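Local structure of RIM-binding protein, isoform F (Drosophila melanogaster, 4Z8A) at residues V12-P23 with E36-V47. The protein probably acts as a scaffold of the synaptic active zone, its third SH3 domain binding a peptide derived from the calcium channel Cacophony. Residues are numbered along the deposited sequence; the frame is centred on the assembly and turned at random.
Sequences VKRMIALYDYDP and ELCFKTGEIILV
Tyr21 meets Phe39 with its CB and ring root, Leu37 O with its CD2 edge and Glu36 with its hydroxyl. Its CB sits over one face of the Phe39 ring, 3.7 Å from the ring centroid, a CH-pi contact made by the first side-chain carbon. With CG anti to the backbone N (chi1 -171°), the phenol ring then runs on past Phe39 toward Glu36; the two ring planes lie 31° apart. Along the edge, CD2 comes 3.5 Å from Leu37 O, a buried carbonyl with no polar partner. At the tip, the hydroxyl OH donates a short 2.6 Å hydrogen bond to Glu36 OE1, arriving on the syn side but out of the carboxylate plane. Ser27 also bonds OE1, while OE2 is held by Asn29 and forms a salt bridge to a basic side chain of the bound peptide. With a phenylalanine here the phenol donor is gone, and the Glu36 carboxylate, left to Ser27, Asn29 and the peptide, would probably be less firmly placed.

Alongside, paired backbone hydrogen bonds join Tyr21 and Phe39, and Ala17 CB packs 3.4 Å from Phe39 CD1. Asp20 OD1 accepts both Thr41 N, at 2.8 Å, and Thr41 OG1, the hydroxyl coming from above the carboxylate plane. Farther on, Lys13 and Met15 of outer strand 12-16 form antiparallel hydrogen-bonded pairs with Val47 and Ile45. The chemistry implies an SH3 peptide groove whose aromatic and acidic parts are probably coupled: Tyr21 packs on an apolar peptide side chain, while its hydroxyl likely helps hold the acid that meets the peptide's basic side chain.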
ATOM      1  N   VAL A  12      -7.977  -1.198  10.973  1.00 18.61           N
ATOM      2  CA  VAL A  12      -6.577  -0.812  10.834  1.00 19.20           C
ATOM      3  C   VAL A  12      -5.683  -2.057  10.893  1.00 16.76           C
ATOM      4  O   VAL A  12      -5.895  -2.917  11.737  1.00 15.41           O
ATOM      5  CB  VAL A  12      -6.184   0.195  11.942  1.00 19.80           C
ATOM      6  CG1 VAL A  12      -4.709   0.519  11.872  1.00 18.07           C
ATOM      7  CG2 VAL A  12      -7.020   1.473  11.803  1.00 16.19           C
ATOM      8  N   LYS A  13      -4.713  -2.169   9.982  1.00 13.12           N
ATOM      9  CA  LYS A  13      -3.806  -3.330   9.949  1.00 13.33           C
ATOM     10  C   LYS A  13      -2.386  -2.807   9.883  1.00 15.85           C
ATOM     11  O   LYS A  13      -2.175  -1.694   9.408  1.00 14.92           O
ATOM     12  CB  LYS A  13      -4.081  -4.239   8.735  1.00 15.44           C
ATOM     13  CG  LYS A  13      -5.461  -4.895   8.709  1.00 13.80           C
ATOM     14  CD  LYS A  13      -5.570  -6.052   9.698  1.00 15.19           C
ATOM     15  CE  LYS A  13      -4.816  -7.266   9.190  1.00 15.26           C
ATOM     16  NZ  LYS A  13      -5.236  -8.485   9.924  1.00 16.76           N
ATOM     17  N   ARG A  14      -1.406  -3.578  10.343  1.00 12.47           N
ATOM     18  CA  ARG A  14      -0.043  -3.122  10.136  1.00 11.52           C
ATOM     19  C   ARG A  14       0.602  -4.014   9.079  1.00 12.80           C
ATOM     20  O   ARG A  14       0.458  -5.247   9.088  1.00 13.69           O
ATOM     21  CB  ARG A  14       0.749  -3.079  11.460  1.00 17.97           C
ATOM     22  CG  ARG A  14       1.080  -4.367  12.127  1.00 17.40           C
ATOM     23  CD  ARG A  14       1.852  -4.113  13.480  1.00 13.54           C
ATOM     24  NE  ARG A  14       0.987  -3.635  14.564  1.00 12.69           N
ATOM     25  CZ  ARG A  14       0.684  -4.336  15.659  1.00 15.78           C
ATOM     26  NH1 ARG A  14       1.176  -5.565  15.839  1.00 14.33           N
ATOM     27  NH2 ARG A  14      -0.112  -3.817  16.587  1.00 15.31           N
ATOM     28  N   MET A  15       1.273  -3.371   8.133  1.00 12.47           N
ATOM     29  CA  MET A  15       1.850  -4.080   7.004  1.00 12.13           C
ATOM     30  C   MET A  15       3.315  -3.726   6.810  1.00 14.12           C
ATOM     31  O   MET A  15       3.679  -2.554   6.756  1.00 14.24           O
ATOM     32  CB  MET A  15       1.065  -3.770   5.732  1.00 11.30           C
ATOM     33  CG  MET A  15      -0.375  -4.257   5.782  1.00 11.87           C
ATOM     34  SD  MET A  15      -1.179  -4.321   4.172  1.00 19.48           S
ATOM     35  CE  MET A  15      -0.384  -5.791   3.486  1.00 17.41           C
ATOM     36  N   ILE A  16       4.141  -4.751   6.690  1.00 10.02           N
ATOM     37  CA  ILE A  16       5.573  -4.602   6.509  1.00  8.82           C
ATOM     38  C   ILE A  16       5.936  -4.351   5.037  1.00 10.93           C
ATOM     39  O   ILE A  16       5.554  -5.124   4.140  1.00 10.43           O
ATOM     40  CB  ILE A  16       6.318  -5.881   6.972  1.00 12.18           C
ATOM     41  CG1 ILE A  16       5.946  -6.244   8.408  1.00 14.53           C
ATOM     42  CG2 ILE A  16       7.812  -5.712   6.841  1.00 11.45           C
ATOM     43  CD1 ILE A  16       6.386  -7.683   8.760  1.00 14.95           C
ATOM     44  N   ALA A  17       6.702  -3.294   4.797  1.00 12.47           N
ATOM     45  CA  ALA A  17       7.237  -3.026   3.465  1.00  9.05           C
ATOM     46  C   ALA A  17       8.371  -3.976   3.163  1.00  8.72           C
ATOM     47  O   ALA A  17       9.307  -4.074   3.934  1.00 10.29           O
ATOM     48  CB  ALA A  17       7.720  -1.557   3.364  1.00 12.53           C
ATOM     49  N   LEU A  18       8.272  -4.682   2.031  1.00  9.76           N
ATOM     50  CA  LEU A  18       9.285  -5.650   1.624  1.00 10.89           C
ATOM     51  C   LEU A  18      10.280  -5.110   0.609  1.00 11.67           C
ATOM     52  O   LEU A  18      11.321  -5.730   0.352  1.00 12.43           O
ATOM     53  CB  LEU A  18       8.600  -6.902   1.036  1.00 11.65           C
ATOM     54  CG  LEU A  18       7.777  -7.676   2.071  1.00 11.04           C
ATOM     55  CD1 LEU A  18       7.095  -8.876   1.407  1.00 14.28           C
ATOM     56  CD2 LEU A  18       8.662  -8.161   3.230  1.00 15.19           C
ATOM     57  N   TYR A  19       9.962  -3.945   0.040  1.00 14.61           N
ATOM     58  CA  TYR A  19      10.770  -3.326  -1.004  1.00 12.32           C
ATOM     59  C   TYR A  19      10.706  -1.815  -0.863  1.00 11.61           C
ATOM     60  O   TYR A  19       9.675  -1.289  -0.420  1.00 13.29           O
ATOM     61  CB  TYR A  19      10.256  -3.724  -2.400  1.00 13.68           C
ATOM     62  CG  TYR A  19      10.261  -5.217  -2.602  1.00  9.68           C
ATOM     63  CD1 TYR A  19      11.408  -5.873  -3.051  1.00  9.82           C
ATOM     64  CD2 TYR A  19       9.140  -5.979  -2.308  1.00 12.27           C
ATOM     65  CE1 TYR A  19      11.429  -7.280  -3.218  1.00 10.65           C
ATOM     66  CE2 TYR A  19       9.159  -7.371  -2.467  1.00 12.12           C
ATOM     67  CZ  TYR A  19      10.298  -8.004  -2.929  1.00 14.48           C
ATOM     68  OH  TYR A  19      10.274  -9.382  -3.074  1.00 14.97           O
ATOM     69  N   ASP A  20      11.775  -1.127  -1.265  1.00 10.08           N
ATOM     70  CA  ASP A  20      11.769   0.345  -1.239  1.00 11.98           C
ATOM     71  C   ASP A  20      10.778   0.861  -2.255  1.00 13.85           C
ATOM     72  O   ASP A  20      10.700   0.305  -3.355  1.00 12.43           O
ATOM     73  CB  ASP A  20      13.135   0.913  -1.571  1.00 14.39           C
ATOM     74  CG  ASP A  20      14.178   0.580  -0.538  1.00 18.75           C
ATOM     75  OD1 ASP A  20      13.835   0.079   0.549  1.00 16.24           O
ATOM     76  OD2 ASP A  20      15.363   0.816  -0.824  1.00 20.11           O
ATOM     77  N   TYR A  21      10.054   1.937  -1.922  1.00 12.93           N
ATOM     78  CA  TYR A  21       9.182   2.592  -2.895  1.00 10.35           C
ATOM     79  C   TYR A  21       9.274   4.110  -2.863  1.00 14.08           C
ATOM     80  O   TYR A  21       8.889   4.738  -1.886  1.00 15.38           O
ATOM     81  CB  TYR A  21       7.723   2.194  -2.676  1.00 12.77           C
ATOM     82  CG  TYR A  21       6.768   2.643  -3.766  1.00 10.89           C
ATOM     83  CD1 TYR A  21       6.817   2.067  -5.037  1.00 11.35           C
ATOM     84  CD2 TYR A  21       5.774   3.584  -3.510  1.00 12.72           C
ATOM     85  CE1 TYR A  21       5.936   2.446  -6.038  1.00 13.62           C
ATOM     86  CE2 TYR A  21       4.865   3.960  -4.510  1.00 12.52           C
ATOM     87  CZ  TYR A  21       4.961   3.392  -5.768  1.00 12.01           C
ATOM     88  OH  TYR A  21       4.093   3.734  -6.759  1.00 13.49           O
ATOM     89  N   ASP A  22       9.782   4.671  -3.954  1.00 11.83           N
ATOM     90  CA  ASP A  22       9.734   6.109  -4.201  1.00 13.92           C
ATOM     91  C   ASP A  22       8.883   6.321  -5.443  1.00 11.16           C
ATOM     92  O   ASP A  22       9.266   5.918  -6.538  1.00 14.38           O
ATOM     93  CB  ASP A  22      11.146   6.663  -4.382  1.00 19.24           C
ATOM     94  CG  ASP A  22      11.171   8.179  -4.534  1.00 25.74           C
ATOM     95  OD1 ASP A  22      10.093   8.791  -4.692  1.00 26.65           O
ATOM     96  OD2 ASP A  22      12.275   8.753  -4.489  1.00 26.17           O
ATOM     97  N   PRO A  23       7.711   6.926  -5.274  1.00 13.69           N
ATOM     98  CA  PRO A  23       6.771   7.081  -6.385  1.00 16.59           C
ATOM     99  C   PRO A  23       7.422   7.758  -7.583  1.00 14.32           C
ATOM    100  O   PRO A  23       7.073   7.419  -8.702  1.00 15.07           O
ATOM    101  CB  PRO A  23       5.657   7.951  -5.791  1.00 13.93           C
ATOM    102  CG  PRO A  23       5.762   7.735  -4.303  1.00 19.08           C
ATOM    103  CD  PRO A  23       7.187   7.466  -4.006  1.00 19.99           C
ATOM    104  N   GLU A  36       0.715   9.427  -3.400  1.00  8.14           N
ATOM    105  CA  GLU A  36       1.362   8.183  -2.939  1.00 10.11           C
ATOM    106  C   GLU A  36       2.432   8.443  -1.872  1.00 16.06           C
ATOM    107  O   GLU A  36       3.034   9.515  -1.805  1.00 15.94           O
ATOM    108  CB  GLU A  36       1.960   7.414  -4.133  1.00 10.32           C
ATOM    109  CG  GLU A  36       0.891   6.988  -5.117  1.00 11.98           C
ATOM    110  CD  GLU A  36       1.428   6.256  -6.344  1.00 12.57           C
ATOM    111  OE1 GLU A  36       2.614   5.890  -6.356  1.00 11.97           O
ATOM    112  OE2 GLU A  36       0.645   6.098  -7.298  1.00 11.04           O
ATOM    113  N   LEU A  37       2.622   7.449  -1.015  1.00 11.02           N
ATOM    114  CA  LEU A  37       3.542   7.521   0.105  1.00 15.74           C
ATOM    115  C   LEU A  37       4.891   6.881  -0.251  1.00 18.22           C
ATOM    116  O   LEU A  37       4.932   5.850  -0.933  1.00 22.68           O
ATOM    117  CB  LEU A  37       2.896   6.824   1.312  1.00 15.88           C
ATOM    118  CG  LEU A  37       3.444   6.910   2.728  1.00 26.60           C
ATOM    119  CD1 LEU A  37       3.523   8.349   3.163  1.00 26.13           C
ATOM    120  CD2 LEU A  37       2.502   6.138   3.649  1.00 20.20           C
ATOM    121  N   CYS A  38       5.982   7.527   0.168  1.00 15.22           N
ATOM    122  CA  CYS A  38       7.323   6.974   0.033  0.53 14.47           C
ATOM    123  C   CYS A  38       7.674   6.086   1.241  1.00 13.36           C
ATOM    124  O   CYS A  38       7.325   6.419   2.362  1.00 16.09           O
ATOM    125  CB  CYS A  38       8.323   8.125  -0.095  0.53 20.70           C
ATOM    126  SG  CYS A  38       9.994   7.666  -0.516  0.53 27.22           S
ATOM    127  N   PHE A  39       8.370   4.967   1.020  1.00 11.55           N
ATOM    128  CA  PHE A  39       8.797   4.152   2.161  1.00 10.16           C
ATOM    129  C   PHE A  39       9.979   3.256   1.817  1.00 12.95           C
ATOM    130  O   PHE A  39      10.342   3.120   0.647  1.00 13.25           O
ATOM    131  CB  PHE A  39       7.633   3.298   2.701  1.00 12.79           C
ATOM    132  CG  PHE A  39       6.948   2.448   1.651  1.00 10.79           C
ATOM    133  CD1 PHE A  39       7.431   1.198   1.329  1.00 10.95           C
ATOM    134  CD2 PHE A  39       5.822   2.920   0.987  1.00 10.01           C
ATOM    135  CE1 PHE A  39       6.801   0.424   0.383  1.00 13.43           C
ATOM    136  CE2 PHE A  39       5.190   2.161   0.054  1.00 13.65           C
ATOM    137  CZ  PHE A  39       5.684   0.899  -0.258  1.00 13.09           C
ATOM    138  N   LYS A  40      10.568   2.656   2.853  0.66 13.66           N
ATOM    139  CA  LYS A  40      11.742   1.795   2.705  0.66 14.37           C
ATOM    140  C   LYS A  40      11.480   0.398   3.245  0.66 12.23           C
ATOM    141  O   LYS A  40      10.666   0.197   4.146  0.66 12.02           O
ATOM    142  CB  LYS A  40      12.951   2.408   3.421  0.66 15.61           C
ATOM    143  CG  LYS A  40      13.386   3.773   2.851  0.66 16.57           C
ATOM    144  CD  LYS A  40      14.082   3.630   1.506  0.66 15.43           C
ATOM    145  CE  LYS A  40      14.656   4.969   1.038  0.66 27.11           C
ATOM    146  NZ  LYS A  40      15.549   4.818  -0.139  0.66 32.56           N
ATOM    147  N   THR A  41      12.186  -0.573   2.688  1.00 13.91           N
ATOM    148  CA  THR A  41      12.101  -1.945   3.173  1.00  9.23           C
ATOM    149  C   THR A  41      12.206  -2.028   4.700  1.00  9.60           C
ATOM    150  O   THR A  41      13.081  -1.408   5.285  1.00 13.94           O
ATOM    151  CB  THR A  41      13.221  -2.768   2.566  1.00 11.20           C
ATOM    152  OG1 THR A  41      13.105  -2.732   1.142  1.00 13.23           O
ATOM    153  CG2 THR A  41      13.186  -4.243   3.062  1.00 11.86           C
ATOM    154  N   GLY A  42      11.325  -2.795   5.332  1.00 12.70           N
ATOM    155  CA  GLY A  42      11.400  -2.955   6.788  1.00 10.48           C
ATOM    156  C   GLY A  42      10.546  -1.965   7.565  1.00 11.32           C
ATOM    157  O   GLY A  42      10.278  -2.186   8.748  1.00 14.08           O
ATOM    158  N   GLU A  43      10.112  -0.871   6.922  1.00 12.85           N
ATOM    159  CA  GLU A  43       9.219   0.054   7.620  1.00 10.46           C
ATOM    160  C   GLU A  43       7.830  -0.534   7.678  1.00 13.13           C
ATOM    161  O   GLU A  43       7.442  -1.284   6.798  1.00 14.92           O
ATOM    162  CB  GLU A  43       9.161   1.426   6.933  1.00  9.53           C
ATOM    163  CG  GLU A  43      10.482   2.138   6.939  1.00 12.30           C
ATOM    164  CD  GLU A  43      10.346   3.586   6.561  1.00 15.98           C
ATOM    165  OE1 GLU A  43      10.223   3.877   5.367  1.00 15.03           O
ATOM    166  OE2 GLU A  43      10.344   4.434   7.471  1.00 23.78           O
ATOM    167  N   ILE A  44       7.079  -0.176   8.706  1.00 11.97           N
ATOM    168  CA  ILE A  44       5.720  -0.684   8.833  0.71 11.42           C
ATOM    169  C   ILE A  44       4.688   0.421   8.611  1.00 14.16           C
ATOM    170  O   ILE A  44       4.749   1.487   9.209  1.00 12.82           O
ATOM    171  CB  ILE A  44       5.505  -1.356  10.202  0.71 17.10           C
ATOM    172  CG1 ILE A  44       6.421  -2.573  10.302  0.71 11.80           C
ATOM    173  CG2 ILE A  44       4.058  -1.781  10.364  0.71 11.59           C
ATOM    174  CD1 ILE A  44       6.306  -3.323  11.611  0.71 11.37           C
ATOM    175  N   ILE A  45       3.749   0.126   7.716  1.00  9.34           N
ATOM    176  CA  ILE A  45       2.693   1.048   7.309  0.57 11.67           C
ATOM    177  C   ILE A  45       1.400   0.692   8.012  1.00 12.58           C
ATOM    178  O   ILE A  45       1.000  -0.462   7.996  1.00 12.31           O
ATOM    179  CB  ILE A  45       2.436   0.981   5.779  0.57 12.18           C
ATOM    180  CG1 ILE A  45       3.759   0.953   4.996  0.57 12.78           C
ATOM    181  CG2 ILE A  45       1.471   2.090   5.322  0.57 12.81           C
ATOM    182  CD1 ILE A  45       4.618   2.164   5.155  0.57 13.08           C
ATOM    183  N   LEU A  46       0.749   1.669   8.641  1.00  8.84           N
ATOM    184  CA  LEU A  46      -0.605   1.428   9.151  1.00 11.46           C
ATOM    185  C   LEU A  46      -1.586   1.612   8.008  1.00 14.03           C
ATOM    186  O   LEU A  46      -1.631   2.682   7.402  1.00 14.51           O
ATOM    187  CB  LEU A  46      -0.960   2.386  10.297  1.00 10.58           C
ATOM    188  CG  LEU A  46      -0.272   2.126  11.637  1.00 10.46           C
ATOM    189  CD1 LEU A  46      -0.497   3.293  12.576  1.00 13.29           C
ATOM    190  CD2 LEU A  46      -0.798   0.837  12.259  1.00 11.45           C
ATOM    191  N   VAL A  47      -2.380   0.584   7.726  1.00 10.44           N
ATOM    192  CA  VAL A  47      -3.281   0.585   6.583  1.00 14.43           C
ATOM    193  C   VAL A  47      -4.738   0.665   7.056  1.00 13.81           C
ATOM    194  O   VAL A  47      -5.152  -0.077   7.933  1.00 13.88           O
ATOM    195  CB  VAL A  47      -3.049  -0.682   5.728  1.00 19.54           C
ATOM    196  CG1 VAL A  47      -4.193  -0.904   4.791  1.00 20.76           C
ATOM    197  CG2 VAL A  47      -1.701  -0.571   4.999  1.00 18.36           C
TER